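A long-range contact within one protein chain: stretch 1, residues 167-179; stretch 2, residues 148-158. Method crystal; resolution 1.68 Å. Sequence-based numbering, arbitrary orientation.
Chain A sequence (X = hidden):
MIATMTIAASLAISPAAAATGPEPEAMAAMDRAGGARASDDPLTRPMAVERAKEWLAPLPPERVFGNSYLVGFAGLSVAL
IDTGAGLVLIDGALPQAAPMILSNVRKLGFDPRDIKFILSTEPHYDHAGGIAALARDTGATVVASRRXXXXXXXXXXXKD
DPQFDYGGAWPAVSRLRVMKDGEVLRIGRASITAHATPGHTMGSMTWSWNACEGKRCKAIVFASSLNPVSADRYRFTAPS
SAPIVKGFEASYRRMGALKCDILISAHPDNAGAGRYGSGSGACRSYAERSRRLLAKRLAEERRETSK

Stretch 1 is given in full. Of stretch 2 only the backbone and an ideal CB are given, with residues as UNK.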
ATOM      1  N   GLY A 167       5.217 -17.452   7.896  1.00 23.84           N
ATOM      2  CA  GLY A 167       6.446 -17.063   8.575  1.00 24.40           C
ATOM      3  C   GLY A 167       7.323 -16.147   7.725  1.00 24.70           C
ATOM      4  O   GLY A 167       6.843 -15.328   6.913  1.00 23.33           O
ATOM      5  N   GLY A 168       8.638 -16.229   7.945  0.90 21.61           N
ATOM      6  CA  GLY A 168       9.555 -15.362   7.215  0.90 21.03           C
ATOM      7  C   GLY A 168       9.866 -14.070   7.970  0.90 18.86           C
ATOM      8  O   GLY A 168       9.255 -13.728   9.001  0.90 18.90           O
ATOM      9  N   ALA A 169      10.863 -13.352   7.446  1.00 18.86           N
ATOM     10  CA  ALA A 169      11.229 -12.052   7.993  1.00 17.79           C
ATOM     11  C   ALA A 169      11.659 -11.156   6.852  1.00 16.58           C
ATOM     12  O   ALA A 169      12.166 -11.630   5.830  1.00 19.80           O
ATOM     13  CB  ALA A 169      12.385 -12.197   9.019  1.00 20.96           C
ATOM     14  N   TRP A 170      11.457  -9.867   7.023  1.00 15.96           N
ATOM     15  CA  TRP A 170      11.851  -8.914   5.999  1.00 16.15           C
ATOM     16  C   TRP A 170      12.370  -7.661   6.699  1.00 17.11           C
ATOM     17  O   TRP A 170      12.263  -7.578   7.941  1.00 17.11           O
ATOM     18  CB  TRP A 170      10.679  -8.604   5.040  1.00 15.17           C
ATOM     19  CG  TRP A 170       9.321  -8.392   5.701  1.00 14.72           C
ATOM     20  CD1 TRP A 170       8.762  -7.185   6.040  1.00 16.83           C
ATOM     21  CD2 TRP A 170       8.404  -9.407   6.057  1.00 14.91           C
ATOM     22  NE1 TRP A 170       7.500  -7.414   6.581  1.00 15.06           N
ATOM     23  CE2 TRP A 170       7.300  -8.783   6.647  1.00 17.77           C
ATOM     24  CE3 TRP A 170       8.448 -10.843   5.970  1.00 15.79           C
ATOM     25  CZ2 TRP A 170       6.190  -9.510   7.129  1.00 18.91           C
ATOM     26  CZ3 TRP A 170       7.316 -11.576   6.444  1.00 18.85           C
ATOM     27  CH2 TRP A 170       6.222 -10.893   7.030  1.00 16.18           C
ATOM     28  N   PRO A 171      12.979  -6.709   5.980  1.00 15.42           N
ATOM     29  CA  PRO A 171      13.648  -5.575   6.650  1.00 15.58           C
ATOM     30  C   PRO A 171      12.715  -4.836   7.609  1.00 15.28           C
ATOM     31  O   PRO A 171      11.627  -4.349   7.224  1.00 16.19           O
ATOM     32  CB  PRO A 171      14.097  -4.689   5.469  1.00 15.67           C
ATOM     33  CG  PRO A 171      14.317  -5.755   4.324  1.00 17.15           C
ATOM     34  CD  PRO A 171      13.199  -6.710   4.509  1.00 16.51           C
ATOM     35  N   ALA A 172      13.162  -4.664   8.849  1.00 17.16           N
ATOM     36  CA  ALA A 172      12.357  -3.972   9.849  1.00 18.90           C
ATOM     37  C   ALA A 172      12.572  -2.465   9.784  1.00 16.20           C
ATOM     38  O   ALA A 172      13.632  -1.975   9.400  1.00 19.56           O
ATOM     39  CB  ALA A 172      12.673  -4.466  11.265  1.00 19.93           C
ATOM     40  N   VAL A 173      11.542  -1.725  10.189  1.00 16.90           N
ATOM     41  CA  VAL A 173      11.560  -0.271  10.151  1.00 17.65           C
ATOM     42  C   VAL A 173      11.511   0.235  11.577  1.00 23.40           C
ATOM     43  O   VAL A 173      10.672  -0.208  12.360  1.00 30.42           O
ATOM     44  CB  VAL A 173      10.305   0.257   9.403  1.00 17.58           C
ATOM     45  CG1 VAL A 173      10.218   1.830   9.401  1.00 24.48           C
ATOM     46  CG2 VAL A 173      10.241  -0.258   8.017  1.00 18.41           C
ATOM     47  N   SER A 174      12.262   1.280  11.854  1.00 26.12           N
ATOM     48  CA  SER A 174      12.223   1.819  13.200  1.00 33.88           C
ATOM     49  C   SER A 174      11.666   3.229  13.258  1.00 33.80           C
ATOM     50  O   SER A 174      11.099   3.602  14.284  1.00 31.54           O
ATOM     51  CB  SER A 174      13.635   1.791  13.825  1.00 37.82           C
ATOM     52  OG  SER A 174      14.612   2.227  12.886  1.00 44.91           O
ATOM     53  N   ARG A 175      11.777   4.013  12.179  1.00 26.77           N
ATOM     54  CA  ARG A 175      11.512   5.463  12.236  1.00 26.76           C
ATOM     55  C   ARG A 175      10.074   5.639  11.763  1.00 30.68           C
ATOM     56  O   ARG A 175       9.849   5.809  10.551  1.00 27.03           O
ATOM     57  CB  ARG A 175      12.460   6.257  11.326  1.00 27.85           C
ATOM     58  CG  ARG A 175      12.284   7.811  11.355  1.00 27.74           C
ATOM     59  CD  ARG A 175      13.093   8.513  10.263  1.00 28.21           C
ATOM     60  NE  ARG A 175      14.536   8.262  10.351  1.00 31.94           N
ATOM     61  CZ  ARG A 175      15.314   7.857   9.337  1.00 34.72           C
ATOM     62  NH1 ARG A 175      14.823   7.675   8.101  1.00 23.36           N
ATOM     63  NH2 ARG A 175      16.638   7.674   9.572  1.00 35.82           N
ATOM     64  N   LEU A 176       9.114   5.657  12.725  1.00 26.60           N
ATOM     65  CA  LEU A 176       7.689   5.400  12.436  1.00 19.53           C
ATOM     66  C   LEU A 176       6.786   6.442  13.063  1.00 22.60           C
ATOM     67  O   LEU A 176       6.948   6.805  14.244  1.00 26.32           O
ATOM     68  CB  LEU A 176       7.222   4.069  12.985  1.00 23.52           C
ATOM     69  CG  LEU A 176       7.656   2.904  12.099  1.00 27.04           C
ATOM     70  CD1 LEU A 176       7.765   1.655  12.897  1.00 25.25           C
ATOM     71  CD2 LEU A 176       6.652   2.687  11.022  1.00 22.57           C
ATOM     72  N   ARG A 177       5.814   6.897  12.293  1.00 17.71           N
ATOM     73  CA  ARG A 177       4.792   7.811  12.736  1.00 17.57           C
ATOM     74  C   ARG A 177       3.488   7.084  12.540  1.00 18.85           C
ATOM     75  O   ARG A 177       3.247   6.573  11.446  1.00 19.35           O
ATOM     76  CB  ARG A 177       4.772   9.078  11.880  1.00 17.12           C
ATOM     77  CG  ARG A 177       3.564   9.986  12.165  1.00 20.99           C
ATOM     78  CD  ARG A 177       3.793  11.289  11.403  1.00 25.42           C
ATOM     79  NE  ARG A 177       2.650  12.172  11.432  1.00 26.40           N
ATOM     80  CZ  ARG A 177       2.742  13.479  11.174  1.00 27.72           C
ATOM     81  NH1 ARG A 177       1.665  14.256  11.213  1.00 27.95           N
ATOM     82  NH2 ARG A 177       3.933  14.005  10.891  1.00 28.02           N
ATOM     83  N   VAL A 178       2.669   7.007  13.589  1.00 16.14           N
ATOM     84  CA  VAL A 178       1.364   6.341  13.486  1.00 17.04           C
ATOM     85  C   VAL A 178       0.287   7.373  13.157  1.00 16.31           C
ATOM     86  O   VAL A 178       0.187   8.416  13.825  1.00 19.00           O
ATOM     87  CB  VAL A 178       1.025   5.627  14.793  1.00 18.96           C
ATOM     88  CG1 VAL A 178      -0.412   5.132  14.826  1.00 18.39           C
ATOM     89  CG2 VAL A 178       1.982   4.467  14.981  1.00 19.41           C
ATOM     90  N   MET A 179      -0.540   7.074  12.161  1.00 16.24           N
ATOM     91  CA  MET A 179      -1.783   7.844  11.925  1.00 15.72           C
ATOM     92  C   MET A 179      -3.001   7.068  12.371  1.00 18.24           C
ATOM     93  O   MET A 179      -3.116   5.874  12.091  1.00 19.08           O
ATOM     94  CB  MET A 179      -1.984   8.065  10.460  1.00 18.14           C
ATOM     95  CG  MET A 179      -0.822   8.527  10.022  1.00 27.13           C
ATOM     96  SD  MET A 179      -0.866  10.192  10.086  1.00 34.44           S
ATOM     97  CE  MET A 179      -0.851  10.058   8.336  1.00 15.19           C
ATOM     98  N   UNK A 148      -0.363  -1.555  11.648  1.00 15.27           N
ATOM     99  CA  UNK A 148       0.613  -1.597  10.571  1.00 13.51           C
ATOM    100  C   UNK A 148       2.011  -1.303  11.078  1.00 15.36           C
ATOM    101  O   UNK A 148       2.955  -2.017  10.748  1.00 14.57           O
ATOM    102  CB  UNK A 148       0.235  -0.603   9.471  1.00 13.51           C
ATOM    103  N   UNK A 149       2.150  -0.241  11.886  1.00 16.07           N
ATOM    104  CA  UNK A 149       3.454   0.120  12.442  1.00 18.88           C
ATOM    105  C   UNK A 149       4.064  -1.013  13.264  1.00 17.32           C
ATOM    106  O   UNK A 149       5.299  -1.213  13.264  1.00 15.90           O
ATOM    107  CB  UNK A 149       3.324   1.374  13.309  1.00 18.88           C
ATOM    108  N   UNK A 150       3.228  -1.732  13.988  1.00 15.07           N
ATOM    109  CA  UNK A 150       3.731  -2.857  14.782  1.00 15.65           C
ATOM    110  C   UNK A 150       4.336  -3.930  13.879  1.00 15.27           C
ATOM    111  O   UNK A 150       5.412  -4.486  14.193  1.00 17.28           O
ATOM    112  CB  UNK A 150       2.609  -3.456  15.633  1.00 15.65           C
ATOM    113  N   UNK A 151       3.676  -4.195  12.746  1.00 16.21           N
ATOM    114  CA  UNK A 151       4.217  -5.145  11.791  1.00 18.63           C
ATOM    115  C   UNK A 151       5.456  -4.621  11.105  1.00 16.95           C
ATOM    116  O   UNK A 151       6.354  -5.393  10.794  1.00 16.10           O
ATOM    117  CB  UNK A 151       3.159  -5.503  10.745  1.00 18.63           C
ATOM    118  N   UNK A 152       5.512  -3.302  10.854  1.00 14.47           N
ATOM    119  CA  UNK A 152       6.705  -2.740  10.209  1.00 13.72           C
ATOM    120  C   UNK A 152       7.903  -2.830  11.138  1.00 15.47           C
ATOM    121  O   UNK A 152       9.007  -3.102  10.689  1.00 14.59           O
ATOM    122  CB  UNK A 152       6.466  -1.286   9.798  1.00 13.72           C
ATOM    123  N   UNK A 153       7.688  -2.597  12.438  1.00 16.82           N
ATOM    124  CA  UNK A 153       8.771  -2.641  13.424  1.00 16.29           C
ATOM    125  C   UNK A 153       9.309  -4.033  13.543  1.00 18.00           C
ATOM    126  O   UNK A 153      10.534  -4.236  13.763  1.00 19.55           O
ATOM    127  CB  UNK A 153       8.296  -2.145  14.791  1.00 16.29           C
ATOM    128  N   UNK A 154       8.413  -5.004  13.382  1.00 16.99           N
ATOM    129  CA  UNK A 154       8.843  -6.395  13.529  1.00 18.09           C
ATOM    130  C   UNK A 154       9.461  -6.949  12.266  1.00 17.17           C
ATOM    131  O   UNK A 154      10.320  -7.881  12.359  1.00 18.59           O
ATOM    132  CB  UNK A 154       7.659  -7.272  13.941  1.00 18.09           C
ATOM    133  N   UNK A 155       9.041  -6.483  11.097  1.00 17.93           N
ATOM    134  CA  UNK A 155       9.429  -7.139   9.840  1.00 14.98           C
ATOM    135  C   UNK A 155       9.028  -8.600   9.813  1.00 17.26           C
ATOM    136  O   UNK A 155       9.761  -9.440   9.258  1.00 17.43           O
ATOM    137  CB  UNK A 155      10.939  -7.021   9.622  1.00 14.98           C
ATOM    138  N   UNK A 156       7.859  -8.916  10.371  1.00 18.27           N
ATOM    139  CA  UNK A 156       7.378 -10.290  10.445  1.00 17.19           C
ATOM    140  C   UNK A 156       5.863 -10.253  10.642  1.00 15.82           C
ATOM    141  O   UNK A 156       5.313  -9.217  11.039  1.00 19.00           O
ATOM    142  CB  UNK A 156       8.065 -11.060  11.574  1.00 17.19           C
ATOM    143  N   UNK A 157       5.218 -11.382  10.397  1.00 16.37           N
ATOM    144  CA  UNK A 157       3.754 -11.452  10.528  1.00 16.56           C
ATOM    145  C   UNK A 157       3.286 -11.374  11.970  1.00 17.17           C
ATOM    146  O   UNK A 157       3.782 -12.103  12.852  1.00 19.53           O
ATOM    147  CB  UNK A 157       3.233 -12.746   9.900  1.00 16.56           C
ATOM    148  N   UNK A 158       2.220 -10.573  12.199  1.00 16.60           N
ATOM    149  CA  UNK A 158       1.548 -10.569  13.490  1.00 18.97           C
ATOM    150  C   UNK A 158       0.722 -11.854  13.675  1.00 19.87           C
ATOM    151  O   UNK A 158       0.316 -12.501  12.707  1.00 18.72           O
ATOM    152  CB  UNK A 158       0.654  -9.334  13.617  1.00 18.97           C
TER

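Stretch 2 begins as a helix, 148-154, running nearly antiparallel to strand 176-178 of stretch 1. Past it the chain follows the loop at 167-173.

Position 148 is helical, and its CB points sideways with nothing of stretch 1 within reach. Many residues would suit it. The deposited residue is Gly 148, whose O accepts the helical bond from N of 152.

Position 149 points toward stretch 1. Its ideal CB lies 3.8 Å from Val 178 CG2 and 4.2 Å from Leu 176 CD2. That apolar, close setting favours a small side chain. It is Ala 149, and its CB packs 3.8 Å from Val 178 CG2.

Position 150 points away and stretch 1 sets no demand. A polar helix former would do. It is Glu 150, whose OE1 is hydrogen-bonded just outside the stretch.

Position 151 points sideways, with no atom of stretch 1 near its CB. Stretch 1 does not decide the residue. It is Gly 151. Its O accepts from water 1, which in turn accepts from Trp 170 NE1.

Position 152 points sideways, but its ideal CB is 4.2 Å from both Val 173 CB and Leu 176 CD2. Leucine, isoleucine, valine or methionine would fit. It is Leu 152, with CD1 3.7 Å from Leu 176 CD2. Its backbone O accepts from Val 173 N at 2.9 Å, holding the loop to the helix.

Position 153 points away overall, yet its CB lies 3.9 Å from Val 173 O. Leu 176 and Val 178 offer apolar surface and no charge. A long side chain with an aliphatic stem could cover them. It is Arg 153, with CG 3.2 Å from Leu 176 CD1 and NH1 4.1 Å from Val 178 CG2. Its CA also makes a CA-H...O contact with Val 173 O, at 3.3 Å.

Position 154 points away, so small or polar residues would serve. It is Ala 154, which adds little to the contact.

Position 155 has positive phi as the chain leaves the helix, which favours glycine. The ideal CB points toward stretch 1 and would clash with Trp 170 O at 2.2 Å. Both arguments give glycine, and it is Gly 155. Its O accepts from Trp 170 N at 2.8 Å, and its CA sits over the five-membered ring of Trp 170.

Position 156 is extended and points away overall, with its CB 3.9 Å from Gly 168 O. Alanine or a modest polar residue would suit. It is Ala 156. Its CA lies over the Trp 170 six-membered ring, 3.9 Å from the centroid.

Position 157 points sideways, near the outer edge of Trp 170 and the carbonyl of Gly 167. A flat or aromatic side chain could meet both. It is His 157. Its ring face takes the edge of Trp 170, with planes at 78°, and CD2 is 3.1 Å from Gly 167 O. Water 5 links its N to Gly 168 O.

Position 158 is out of reach and unconstrained by stretch 1. It is Ala 158.

Stretch 2, residues 148-158: GAEGLRAGAHA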
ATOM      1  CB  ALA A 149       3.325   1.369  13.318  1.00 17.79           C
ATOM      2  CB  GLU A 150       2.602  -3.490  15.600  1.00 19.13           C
ATOM      3  CG  GLU A 150       2.064  -2.579  16.704  1.00 17.98           C
ATOM      4  CD  GLU A 150       0.867  -3.161  17.423  1.00 30.27           C
ATOM      5  OE1 GLU A 150       0.344  -4.209  17.017  1.00 25.85           O
ATOM      6  OE2 GLU A 150       0.470  -2.546  18.445  1.00 32.80           O
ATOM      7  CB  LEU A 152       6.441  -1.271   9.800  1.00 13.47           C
ATOM      8  CG  LEU A 152       5.392  -1.099   8.681  1.00 14.97           C
ATOM      9  CD1 LEU A 152       5.157   0.417   8.476  1.00 16.39           C
ATOM     10  CD2 LEU A 152       5.884  -1.726   7.366  1.00 21.24           C
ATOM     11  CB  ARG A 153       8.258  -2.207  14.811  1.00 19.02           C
ATOM     12  CG  ARG A 153       8.027  -0.743  15.007  1.00 31.74           C
ATOM     13  CD  ARG A 153       7.591  -0.365  16.491  1.00 34.37           C
ATOM     14  NE  ARG A 153       6.963   0.940  16.470  1.00 41.64           N
ATOM     15  CZ  ARG A 153       5.654   1.157  16.589  1.00 43.83           C
ATOM     16  NH1 ARG A 153       5.194   2.413  16.541  1.00 40.26           N
ATOM     17  NH2 ARG A 153       4.821   0.129  16.759  1.00 34.24           N
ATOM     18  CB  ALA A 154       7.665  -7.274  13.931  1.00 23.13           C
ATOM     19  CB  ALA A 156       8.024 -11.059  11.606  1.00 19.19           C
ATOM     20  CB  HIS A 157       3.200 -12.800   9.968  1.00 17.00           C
ATOM     21  CG  HIS A 157       3.417 -12.995   8.486  1.00 17.95           C
ATOM     22  ND1 HIS A 157       2.663 -12.358   7.524  1.00 22.45           N
ATOM     23  CD2 HIS A 157       4.321 -13.754   7.818  1.00 16.96           C
ATOM     24  CE1 HIS A 157       3.046 -12.764   6.315  1.00 16.67           C
ATOM     25  NE2 HIS A 157       4.045 -13.612   6.467  1.00 20.42           N
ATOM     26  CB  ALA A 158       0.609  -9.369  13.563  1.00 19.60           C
TER
HETATM   27  O   HOH W   1       6.510  -5.182   7.729  1.00 20.13           O
HETATM   28  O   HOH W   2       8.956  -4.088   8.042  1.00 21.38           O
HETATM   29  O   HOH W   3      12.484  -2.181  14.326  1.00 39.51           O
HETATM   30  O   HOH W   4      12.801  -8.583  10.429  1.00 19.36           O
HETATM   31  O   HOH W   5       6.604 -13.841   9.849  1.00 19.33           O
HETATM   32  O   HOH W   6       5.633 -14.137   4.202  1.00 38.89           O
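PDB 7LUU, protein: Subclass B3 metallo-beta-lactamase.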